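PDB 6YGQ: PA-I Galactophilic Lectin from Enterobacter cloacae, which probably binds galactose-type sugars through a calcium ion, as a PA-IL-like (LecA-type) lectin domain at the N-terminal end of EclA. Local coordinates for the interface of chains A and B. Coordinates in Å, arbitrary orientation; residue numbers count along the deposited sequence, not the author numbering. Chains: chain A/B, PA-I Galactophilic Lectin.

Contact 1: the interface of chains A and B. Residues chain A 57, 69, 71-72, 74; chain B 57, 69, 71.
A:Trp57 and B:Trp57 meet across the two-fold from extended backbones, whereas A:Gln71 and B:Gln71, each laid against the opposite indole, sit in turns just after strand 67-69. Each glutamine points its amide nitrogen at the indole face: NE2 of B:Gln71 stands over the centre of the A:Trp57 ring system, 3.3 Å from CE2, and A:Gln71 does the same to B:Trp57. The amide is steeply turned to the ring, 73° between planes, so its nitrogen end and not its flat face touches the pi cloud. CG of A:Gln71 lies between backbone N and carbonyl carbon (chi1 56°), and the extended chain beyond it carries the amide across to the partner. On the other face of B:Trp57 lies A:Ile74, whose CG2 methyl is 3.6 Å from CH2. The six-membered rims come together at the middle, CH2 of A:Trp57 4.1 Å from CZ3 of B:Trp57, with A:Ala69 CB 3.9 Å from B:Trp57 CH2. At the ring edge each indole N-H uses a water to reach the main-chain O of the opposite Gln71; A:Trp57 NE1 is 2.9 Å from its water. The patch lies on the two-fold axis, where Trp57, between strands 49-55 and 58-59, faces the end of strand 67-69 and the residues just after it in the other chain.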
ATOM      1  N   TRP A  57       1.737   8.307   5.093  1.00 11.61           N
ATOM      2  CA  TRP A  57       2.031   9.502   4.316  1.00 12.59           C
ATOM      3  C   TRP A  57       3.312  10.142   4.830  1.00 14.21           C
ATOM      4  O   TRP A  57       3.457  10.370   6.036  1.00 14.84           O
ATOM      5  CB  TRP A  57       0.891  10.521   4.394  1.00 12.17           C
ATOM      6  CG  TRP A  57      -0.403  10.066   3.789  1.00 12.92           C
ATOM      7  CD1 TRP A  57      -1.572   9.825   4.450  1.00 14.55           C
ATOM      8  CD2 TRP A  57      -0.667   9.812   2.402  1.00 13.04           C
ATOM      9  NE1 TRP A  57      -2.547   9.434   3.564  1.00 14.53           N
ATOM     10  CE2 TRP A  57      -2.018   9.417   2.300  1.00 13.89           C
ATOM     11  CE3 TRP A  57       0.106   9.880   1.239  1.00 13.17           C
ATOM     12  CZ2 TRP A  57      -2.611   9.089   1.081  1.00 15.33           C
ATOM     13  CZ3 TRP A  57      -0.482   9.552   0.032  1.00 14.42           C
ATOM     14  CH2 TRP A  57      -1.827   9.161  -0.038  1.00 15.27           C
ATOM     15  N   ALA A  69       3.564   8.268  -0.629  1.00 12.74           N
ATOM     16  CA  ALA A  69       3.122   7.058   0.044  1.00 12.10           C
ATOM     17  C   ALA A  69       4.225   6.026  -0.117  1.00 10.84           C
ATOM     18  O   ALA A  69       5.228   6.272  -0.796  1.00 11.79           O
ATOM     19  CB  ALA A  69       1.802   6.559  -0.558  1.00 12.71           C
ATOM     20  N   GLN A  71       4.293   3.651  -2.014  1.00 12.16           N
ATOM     21  CA  GLN A  71       4.373   3.491  -3.462  1.00 12.37           C
ATOM     22  C   GLN A  71       5.009   4.692  -4.177  1.00 12.94           C
ATOM     23  O   GLN A  71       4.949   4.726  -5.411  1.00 14.23           O
ATOM     24  CB  GLN A  71       2.973   3.240  -4.026  1.00 12.27           C
ATOM     25  CG  GLN A  71       1.958   4.316  -3.671  1.00 12.33           C
ATOM     26  CD  GLN A  71       0.582   4.033  -4.242  1.00 13.43           C
ATOM     27  OE1 GLN A  71       0.191   2.878  -4.410  1.00 13.66           O
ATOM     28  NE2 GLN A  71      -0.159   5.090  -4.547  1.00 13.97           N
ATOM     29  N   GLY A  72       5.598   5.674  -3.515  1.00 13.60           N
ATOM     30  CA  GLY A  72       6.305   6.738  -4.197  1.00 14.71           C
ATOM     31  C   GLY A  72       5.568   8.064  -4.124  1.00 15.10           C
ATOM     32  O   GLY A  72       4.560   8.222  -3.429  1.00 15.17           O
ATOM     33  N   ILE A  74       3.480  11.503  -5.186  1.00 19.06           N
ATOM     34  CA  ILE A  74       2.185  11.738  -5.816  1.00 20.12           C
ATOM     35  C   ILE A  74       2.404  12.308  -7.211  1.00 21.75           C
ATOM     36  O   ILE A  74       3.403  13.004  -7.449  1.00 22.60           O
ATOM     37  CB  ILE A  74       1.304  12.681  -4.978  1.00 19.04           C
ATOM     38  CG1 ILE A  74       1.948  14.064  -4.840  1.00 20.52           C
ATOM     39  CG2 ILE A  74       1.033  12.080  -3.607  1.00 18.68           C
ATOM     40  CD1 ILE A  74       0.980  15.136  -4.362  1.00 23.33           C
TER
ATOM     41  N   TRP B  57      -2.733   5.454  -8.090  1.00 17.50           N
ATOM     42  CA  TRP B  57      -3.182   6.810  -7.810  1.00 17.70           C
ATOM     43  C   TRP B  57      -4.511   7.044  -8.511  1.00 17.74           C
ATOM     44  O   TRP B  57      -4.657   6.718  -9.694  1.00 18.01           O
ATOM     45  CB  TRP B  57      -2.163   7.842  -8.294  1.00 19.36           C
ATOM     46  CG  TRP B  57      -0.842   7.777  -7.607  1.00 18.93           C
ATOM     47  CD1 TRP B  57       0.357   7.439  -8.162  1.00 19.82           C
ATOM     48  CD2 TRP B  57      -0.580   8.072  -6.233  1.00 18.62           C
ATOM     49  NE1 TRP B  57       1.351   7.502  -7.215  1.00 19.65           N
ATOM     50  CE2 TRP B  57       0.801   7.889  -6.022  1.00 19.13           C
ATOM     51  CE3 TRP B  57      -1.380   8.472  -5.159  1.00 18.34           C
ATOM     52  CZ2 TRP B  57       1.398   8.092  -4.781  1.00 19.43           C
ATOM     53  CZ3 TRP B  57      -0.786   8.672  -3.929  1.00 18.99           C
ATOM     54  CH2 TRP B  57       0.588   8.481  -3.749  1.00 19.64           C
ATOM     55  N   ALA B  69      -4.718   7.357  -2.745  1.00 14.79           N
ATOM     56  CA  ALA B  69      -4.088   6.054  -2.907  1.00 14.86           C
ATOM     57  C   ALA B  69      -5.061   5.018  -2.346  1.00 14.11           C
ATOM     58  O   ALA B  69      -6.109   5.396  -1.792  1.00 15.01           O
ATOM     59  CB  ALA B  69      -2.750   5.991  -2.188  1.00 15.63           C
ATOM     60  N   GLN B  71      -4.853   3.600   0.320  1.00 14.62           N
ATOM     61  CA  GLN B  71      -4.892   3.958   1.732  1.00 14.97           C
ATOM     62  C   GLN B  71      -5.639   5.265   2.008  1.00 14.97           C
ATOM     63  O   GLN B  71      -5.541   5.788   3.125  1.00 15.42           O
ATOM     64  CB  GLN B  71      -3.459   4.060   2.280  1.00 14.02           C
ATOM     65  CG  GLN B  71      -2.585   5.098   1.565  1.00 14.42           C
ATOM     66  CD  GLN B  71      -1.186   5.234   2.161  1.00 15.66           C
ATOM     67  OE1 GLN B  71      -0.645   4.289   2.740  1.00 15.98           O
ATOM     68  NE2 GLN B  71      -0.594   6.417   2.013  1.00 16.34           N
TER
HETATM   69  O   HOH W   1      -5.300   8.493   3.735  1.00 12.63           O
HETATM   70  O   HOH W   2       4.314   7.023  -7.171  1.00 21.55           O

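Contact 2: the interface of chains A and B. Residues chain A 71-73, 75, 82-83; chain B 56-57.
A:Gln71 pairs its side-chain amide with the backbone of B:Gly56, using both polar ends: B:Gly56 N donates to OE1 at 2.9 Å, and NE2 donates to B:Gly56 O at 2.8 Å. Both bonds are nearly straight (167° and 168° at H), but their acceptor geometries differ. The glycine N-H is tilted from the carbonyl plane of the glutamine, while NE2 comes to the glycine oxygen from well above its carbonyl plane, 59° out. The two bonds fix the rotation of the amide and hold its nitrogen against the neighbouring indole of B:Trp57. A:Pro75 covers the indole face opposite the glutamine, its CD lying 3.4 Å from the centroid of the five-membered ring in a CH-pi contact. The indole is thus sandwiched between an amide nitrogen and a proline ring. A:Leu83 crosses at about a right angle and brings CD2 to 3.6 Å from NE1 of B:Trp57; the same methyl also packs on CA of B:Gly56. Farther out, the water that joins the indole N-H to A:Gln71 O also meets the main-chain oxygen of A:Arg73, tying the ring edge to strand 72-73. That water lies 2.8 Å from A:Arg73 O, and at the pyrrole edge the main-chain O of A:Thr82 is 3.3 Å from CD1 of B:Trp57.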
ATOM      1  N   GLN A  71       4.293   3.651  -2.014  1.00 12.16           N
ATOM      2  CA  GLN A  71       4.373   3.491  -3.462  1.00 12.37           C
ATOM      3  C   GLN A  71       5.009   4.692  -4.177  1.00 12.94           C
ATOM      4  O   GLN A  71       4.949   4.726  -5.411  1.00 14.23           O
ATOM      5  CB  GLN A  71       2.973   3.240  -4.026  1.00 12.27           C
ATOM      6  CG  GLN A  71       1.958   4.316  -3.671  1.00 12.33           C
ATOM      7  CD  GLN A  71       0.582   4.033  -4.242  1.00 13.43           C
ATOM      8  OE1 GLN A  71       0.191   2.878  -4.410  1.00 13.66           O
ATOM      9  NE2 GLN A  71      -0.159   5.090  -4.547  1.00 13.97           N
ATOM     10  N   GLY A  72       5.598   5.674  -3.515  1.00 13.60           N
ATOM     11  CA  GLY A  72       6.305   6.738  -4.197  1.00 14.71           C
ATOM     12  C   GLY A  72       5.568   8.064  -4.124  1.00 15.10           C
ATOM     13  O   GLY A  72       4.560   8.222  -3.429  1.00 15.17           O
ATOM     14  N   ARG A  73       6.098   9.032  -4.870  1.00 15.65           N
ATOM     15  CA  ARG A  73       5.588  10.391  -4.821  1.00 16.18           C
ATOM     16  C   ARG A  73       4.270  10.509  -5.577  1.00 16.24           C
ATOM     17  O   ARG A  73       3.973   9.738  -6.495  1.00 15.12           O
ATOM     18  CB  ARG A  73       6.609  11.374  -5.400  1.00 17.99           C
ATOM     19  CG  ARG A  73       6.776  11.345  -6.921  1.00 18.78           C
ATOM     20  CD  ARG A  73       7.609  12.545  -7.366  1.00 20.37           C
ATOM     21  NE  ARG A  73       7.958  12.551  -8.786  1.00 22.78           N
ATOM     22  CZ  ARG A  73       7.112  12.847  -9.768  1.00 24.12           C
ATOM     23  NH1 ARG A  73       5.848  13.139  -9.497  1.00 23.48           N
ATOM     24  NH2 ARG A  73       7.529  12.840 -11.027  1.00 26.03           N
ATOM     25  N   PRO A  75       1.510  12.036  -8.160  1.00 20.93           N
ATOM     26  CA  PRO A  75       1.562  12.753  -9.438  1.00 22.65           C
ATOM     27  C   PRO A  75       1.471  14.253  -9.212  1.00 25.07           C
ATOM     28  O   PRO A  75       0.781  14.723  -8.304  1.00 26.15           O
ATOM     29  CB  PRO A  75       0.343  12.218 -10.199  1.00 22.82           C
ATOM     30  CG  PRO A  75       0.075  10.880  -9.596  1.00 21.43           C
ATOM     31  CD  PRO A  75       0.479  10.981  -8.149  1.00 19.78           C
ATOM     32  N   THR A  82       0.226   7.589 -12.527  1.00 33.50           N
ATOM     33  CA  THR A  82       0.979   6.347 -12.560  1.00 31.12           C
ATOM     34  C   THR A  82       1.977   6.319 -11.412  1.00 27.94           C
ATOM     35  O   THR A  82       2.345   7.356 -10.855  1.00 27.48           O
ATOM     36  CB  THR A  82       1.717   6.183 -13.895  1.00 33.64           C
ATOM     37  OG1 THR A  82       2.586   7.304 -14.101  1.00 33.85           O
ATOM     38  CG2 THR A  82       0.725   6.092 -15.049  1.00 36.03           C
ATOM     39  N   LEU A  83       2.411   5.113 -11.058  1.00 23.06           N
ATOM     40  CA  LEU A  83       3.388   4.950  -9.994  1.00 22.36           C
ATOM     41  C   LEU A  83       4.774   5.312 -10.503  1.00 23.80           C
ATOM     42  O   LEU A  83       5.130   5.022 -11.648  1.00 24.84           O
ATOM     43  CB  LEU A  83       3.391   3.515  -9.476  1.00 21.90           C
ATOM     44  CG  LEU A  83       2.129   3.039  -8.762  1.00 21.06           C
ATOM     45  CD1 LEU A  83       2.308   1.583  -8.351  1.00 22.96           C
ATOM     46  CD2 LEU A  83       1.813   3.903  -7.556  1.00 19.80           C
TER
ATOM     47  N   GLY B  56      -1.624   2.304  -6.619  1.00 18.35           N
ATOM     48  CA  GLY B  56      -2.032   3.207  -7.676  1.00 18.42           C
ATOM     49  C   GLY B  56      -2.466   4.559  -7.139  1.00 18.77           C
ATOM     50  O   GLY B  56      -2.558   4.793  -5.940  1.00 17.00           O
ATOM     51  N   TRP B  57      -2.733   5.454  -8.090  1.00 17.50           N
ATOM     52  CA  TRP B  57      -3.182   6.810  -7.810  1.00 17.70           C
ATOM     53  C   TRP B  57      -4.511   7.044  -8.511  1.00 17.74           C
ATOM     54  O   TRP B  57      -4.657   6.718  -9.694  1.00 18.01           O
ATOM     55  CB  TRP B  57      -2.163   7.842  -8.294  1.00 19.36           C
ATOM     56  CG  TRP B  57      -0.842   7.777  -7.607  1.00 18.93           C
ATOM     57  CD1 TRP B  57       0.357   7.439  -8.162  1.00 19.82           C
ATOM     58  CD2 TRP B  57      -0.580   8.072  -6.233  1.00 18.62           C
ATOM     59  NE1 TRP B  57       1.351   7.502  -7.215  1.00 19.65           N
ATOM     60  CE2 TRP B  57       0.801   7.889  -6.022  1.00 19.13           C
ATOM     61  CE3 TRP B  57      -1.380   8.472  -5.159  1.00 18.34           C
ATOM     62  CZ2 TRP B  57       1.398   8.092  -4.781  1.00 19.43           C
ATOM     63  CZ3 TRP B  57      -0.786   8.672  -3.929  1.00 18.99           C
ATOM     64  CH2 TRP B  57       0.588   8.481  -3.749  1.00 19.64           C
TER
HETATM   65  O   HOH W   3       4.314   7.023  -7.171  1.00 21.55           O

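Contact 3: the interface of chains A and B. Residues chain A 54-56, 69-70; chain B 71, 83, 101.
This is a side-chain-to-backbone interface between identical chains, in which B:Gln71 and B:Asn101 read the main chain at the end of strand 49-55 and help hold the two-fold dimer of the deposited assembly, which may or may not be the biological form. B:Gln71 spans A:Gly56, with OE1 accepting from its N at 2.8 Å and NE2 donating to its O at 2.8 Å. The receiving glycine O lies nearly in the glutamine's amide plane, although the donor stands high above the glycine's own carbonyl plane. B:Asn101 extends the pairing two residues back, to A:Ala54 in strand 49-55: ND2 donates to A:Ala54 O at 3.1 Å, in the carbonyl plane and on a lone pair (169° at H). The same nitrogen donates within its chain to OE1 of B:Gln71 at 2.8 Å, through a more bent bond (135° at H). OE1 is therefore gripped from opposite faces of its plane, by A:Gly56 N and by B:Asn101 ND2, which should keep the amide from flipping. B:Leu83 lies beside this polar ladder: CD2 packs on CA of A:Gly56 at 3.8 Å, and CD1 faces the side chain of A:Ser55. At chi1 64°, the A:Ser55 hydroxyl projects towards that leucine, its OG 3.6 Å from CD1 of B:Leu83.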
ATOM      1  N   ALA A  54       3.177  -2.083   3.907  1.00 14.25           N
ATOM      2  CA  ALA A  54       3.410  -0.731   4.393  1.00 14.03           C
ATOM      3  C   ALA A  54       2.256   0.197   4.044  1.00 14.46           C
ATOM      4  O   ALA A  54       1.487  -0.044   3.110  1.00 14.46           O
ATOM      5  CB  ALA A  54       4.719  -0.161   3.827  1.00 12.15           C
ATOM      6  N   SER A  55       2.160   1.276   4.820  1.00 13.48           N
ATOM      7  CA  SER A  55       1.169   2.322   4.617  1.00 12.34           C
ATOM      8  C   SER A  55       1.690   3.591   5.274  1.00 12.82           C
ATOM      9  O   SER A  55       2.596   3.548   6.110  1.00 13.89           O
ATOM     10  CB  SER A  55      -0.191   1.930   5.203  1.00 12.57           C
ATOM     11  OG  SER A  55      -0.115   1.786   6.612  1.00 14.67           O
ATOM     12  N   GLY A  56       1.112   4.720   4.886  1.00 13.17           N
ATOM     13  CA  GLY A  56       1.378   5.984   5.543  1.00 13.88           C
ATOM     14  C   GLY A  56       1.678   7.091   4.553  1.00 13.31           C
ATOM     15  O   GLY A  56       1.848   6.873   3.355  1.00 13.13           O
ATOM     16  N   ALA A  69       3.564   8.268  -0.629  1.00 12.74           N
ATOM     17  CA  ALA A  69       3.122   7.058   0.044  1.00 12.10           C
ATOM     18  C   ALA A  69       4.225   6.026  -0.117  1.00 10.84           C
ATOM     19  O   ALA A  69       5.228   6.272  -0.796  1.00 11.79           O
ATOM     20  CB  ALA A  69       1.802   6.559  -0.558  1.00 12.71           C
ATOM     21  N   PRO A  70       4.106   4.854   0.523  1.00 12.01           N
ATOM     22  CA  PRO A  70       5.125   3.813   0.271  1.00 12.37           C
ATOM     23  C   PRO A  70       5.355   3.579  -1.214  1.00 13.31           C
ATOM     24  O   PRO A  70       6.496   3.372  -1.645  1.00 13.12           O
ATOM     25  CB  PRO A  70       4.551   2.579   0.980  1.00 12.56           C
ATOM     26  CG  PRO A  70       3.732   3.166   2.107  1.00 13.59           C
ATOM     27  CD  PRO A  70       3.121   4.426   1.537  1.00 13.57           C
TER
ATOM     28  N   GLN B  71      -4.853   3.600   0.320  1.00 14.62           N
ATOM     29  CA  GLN B  71      -4.892   3.958   1.732  1.00 14.97           C
ATOM     30  C   GLN B  71      -5.639   5.265   2.008  1.00 14.97           C
ATOM     31  O   GLN B  71      -5.541   5.788   3.125  1.00 15.42           O
ATOM     32  CB  GLN B  71      -3.459   4.060   2.280  1.00 14.02           C
ATOM     33  CG  GLN B  71      -2.585   5.098   1.565  1.00 14.42           C
ATOM     34  CD  GLN B  71      -1.186   5.234   2.161  1.00 15.66           C
ATOM     35  OE1 GLN B  71      -0.645   4.289   2.740  1.00 15.98           O
ATOM     36  NE2 GLN B  71      -0.594   6.417   2.013  1.00 16.34           N
ATOM     37  N   LEU B  83      -3.353   8.588   8.145  1.00 14.62           N
ATOM     38  CA  LEU B  83      -4.203   7.861   7.215  1.00 14.34           C
ATOM     39  C   LEU B  83      -5.659   8.220   7.485  1.00 13.73           C
ATOM     40  O   LEU B  83      -6.099   8.284   8.635  1.00 15.20           O
ATOM     41  CB  LEU B  83      -3.998   6.357   7.362  1.00 15.28           C
ATOM     42  CG  LEU B  83      -2.685   5.781   6.832  1.00 15.53           C
ATOM     43  CD1 LEU B  83      -2.704   4.269   6.996  1.00 16.30           C
ATOM     44  CD2 LEU B  83      -2.445   6.164   5.380  1.00 14.14           C
ATOM     45  N   ASN B 101      -4.036  -0.330   1.194  1.00 14.66           N
ATOM     46  CA  ASN B 101      -2.930  -0.873   0.423  1.00 13.99           C
ATOM     47  C   ASN B 101      -2.860  -2.392   0.502  1.00 13.23           C
ATOM     48  O   ASN B 101      -2.279  -3.024  -0.387  1.00 13.01           O
ATOM     49  CB  ASN B 101      -1.586  -0.325   0.917  1.00 13.01           C
ATOM     50  CG  ASN B 101      -1.464   1.178   0.783  1.00 13.36           C
ATOM     51  OD1 ASN B 101      -2.187   1.816   0.019  1.00 13.69           O
ATOM     52  ND2 ASN B 101      -0.520   1.753   1.523  1.00 13.64           N
TER

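The C-alpha centres are about 5 Å apart for contacts 1 and 2, 6 Å for contacts 1 and 3 and 11 Å for contacts 2 and 3. Contact 1 shares A:Gln71, A:Gly72 and B:Trp57 with contact 2, and A:Ala69 and B:Gln71 with contact 3, and thus bridges the other two. Because the interface is two-fold symmetric, the glycine pairing in contact 2 has its twin in contact 3 with the chains exchanged. A:Gln71 serves contacts 1 and 2, and B:Gln71 contacts 1 and 3, each joining indole cover to backbone pairing in one continuous patch that probably helps fix how the two subunits are oriented.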